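Local coordinates for conserved hypothetical protein (Agrobacterium tumefaciens, PDB 2FEX), which is of unknown function but belongs to the DJ-1/PfpI superfamily and forms a two-fold symmetric pair in the crystal, at the interface of chains A and B. Residues are numbered along the deposited sequence; one frame, centred on the assembly and turned at random. Chains: chain A/B, conserved hypothetical protein.

The interface of chains A and B. Residues chain A 15, 155-156, 158; chain B 19, 183, 186.
B:Phe183 meets A:Trp15, A:Ser156 and A:Pro158 from 3-10 helix 181-187, near the C-terminus, where its backbone is helical, while A:Trp15 and A:Ser156 sit in loops. The phenyl ring points its CE1-CZ edge at one face of the indole. The two planes stand 89° apart, an edge-to-face pair. CE1 of B:Phe183 lies 3.6 Å from the indole nitrogen NE1 of A:Trp15. CG of B:Phe183 is anti to its carbonyl carbon (chi1 -64°), which sends the ring toward chain A. B:Leu19 reaches the same indole face with one methyl, CD1, 4.1 Å from CD2 of A:Trp15 and offset toward the rim.

The indole is held from its own chain. NE1 of A:Trp15 donates to the carbonyl O of A:Gly155 at 2.9 Å, nearly in the ring plane. This bond should limit tilting of the indole. Next along the rim of the phenyl ring, CD of A:Pro158 lies in the ring plane, 3.9 Å from CD1 of B:Phe183. The B:Glu186 side chain slants across A:Pro158; its carboxylate oxygen OE2 is 3.3 Å from CD of A:Pro158. Water 1 links the chains, 2.7 Å from the carbonyl O of A:Ser156 and 2.9 Å from the backbone N of B:Glu186.

The patch has a symmetry twin; the dimer may be the biological form. In the fold, the loops holding A:Trp15 and A:Ser156 and the start of helix 158-168 in chain A face helix 18-27 and the C-terminal 3-10 helix of chain B.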
loop_
_atom_site.group_PDB
_atom_site.type_symbol
_atom_site.label_atom_id
_atom_site.label_comp_id
_atom_site.label_asym_id
_atom_site.label_seq_id
_atom_site.Cartn_x
_atom_site.Cartn_y
_atom_site.Cartn_z
ATOM N N TRP A 15 -3.151 1.510 -1.381
ATOM C CA TRP A 15 -3.039 0.669 -0.164
ATOM C C TRP A 15 -3.791 -0.678 -0.314
ATOM O O TRP A 15 -3.711 -1.526 0.581
ATOM C CB TRP A 15 -3.607 1.412 1.049
ATOM C CG TRP A 15 -5.083 1.600 1.021
ATOM C CD1 TRP A 15 -6.025 0.775 1.601
ATOM C CD2 TRP A 15 -5.789 2.699 0.456
ATOM N NE1 TRP A 15 -7.305 1.288 1.374
ATOM C CE2 TRP A 15 -7.191 2.459 0.671
ATOM C CE3 TRP A 15 -5.408 3.836 -0.259
ATOM C CZ2 TRP A 15 -8.176 3.334 0.196
ATOM C CZ3 TRP A 15 -6.406 4.714 -0.739
ATOM C CH2 TRP A 15 -7.774 4.467 -0.470
ATOM N N GLY A 155 -12.661 -1.131 1.309
ATOM C CA GLY A 155 -11.351 -0.502 1.195
ATOM C C GLY A 155 -10.643 -0.385 2.541
ATOM O O GLY A 155 -9.418 -0.306 2.574
ATOM N N SER A 156 -11.420 -0.379 3.633
ATOM C CA SER A 156 -10.837 -0.322 4.988
ATOM C C SER A 156 -10.213 -1.655 5.466
ATOM O O SER A 156 -9.693 -1.721 6.606
ATOM C CB SER A 156 -11.957 0.065 5.979
ATOM O OG SER A 156 -13.079 -0.815 5.786
ATOM N N PRO A 158 -7.694 -3.922 3.980
ATOM C CA PRO A 158 -6.671 -4.495 3.103
ATOM C C PRO A 158 -5.986 -5.739 3.671
ATOM O O PRO A 158 -5.514 -6.588 2.898
ATOM C CB PRO A 158 -5.661 -3.333 2.936
ATOM C CG PRO A 158 -5.781 -2.511 4.222
ATOM C CD PRO A 158 -7.296 -2.591 4.514
ATOM N N LEU B 19 -0.823 4.407 1.888
ATOM C CA LEU B 19 -1.972 5.148 2.416
ATOM C C LEU B 19 -1.614 6.653 2.546
ATOM O O LEU B 19 -2.442 7.497 2.200
ATOM C CB LEU B 19 -2.338 4.590 3.811
ATOM C CG LEU B 19 -3.518 5.273 4.437
ATOM C CD1 LEU B 19 -4.752 5.126 3.565
ATOM C CD2 LEU B 19 -3.808 4.661 5.807
ATOM N N PHE B 183 -9.266 2.029 9.364
ATOM C CA PHE B 183 -8.397 0.813 9.276
ATOM C C PHE B 183 -8.316 -0.065 10.504
ATOM O O PHE B 183 -7.834 -1.205 10.450
ATOM C CB PHE B 183 -7.012 1.220 8.760
ATOM C CG PHE B 183 -7.083 1.751 7.372
ATOM C CD1 PHE B 183 -7.223 0.837 6.286
ATOM C CD2 PHE B 183 -7.127 3.122 7.121
ATOM C CE1 PHE B 183 -7.316 1.311 4.955
ATOM C CE2 PHE B 183 -7.272 3.604 5.814
ATOM C CZ PHE B 183 -7.356 2.669 4.715
ATOM N N GLU B 186 -11.016 -3.771 11.114
ATOM C CA GLU B 186 -10.797 -5.164 10.694
ATOM C C GLU B 186 -9.858 -5.911 11.673
ATOM O O GLU B 186 -9.656 -7.125 11.518
ATOM C CB GLU B 186 -10.252 -5.288 9.257
ATOM C CG GLU B 186 -8.831 -4.722 9.103
ATOM C CD GLU B 186 -8.162 -5.199 7.802
ATOM O OE1 GLU B 186 -8.509 -6.291 7.355
ATOM O OE2 GLU B 186 -7.317 -4.491 7.243
HETATM O O HOH W 1 -10.886 -1.843 9.016
#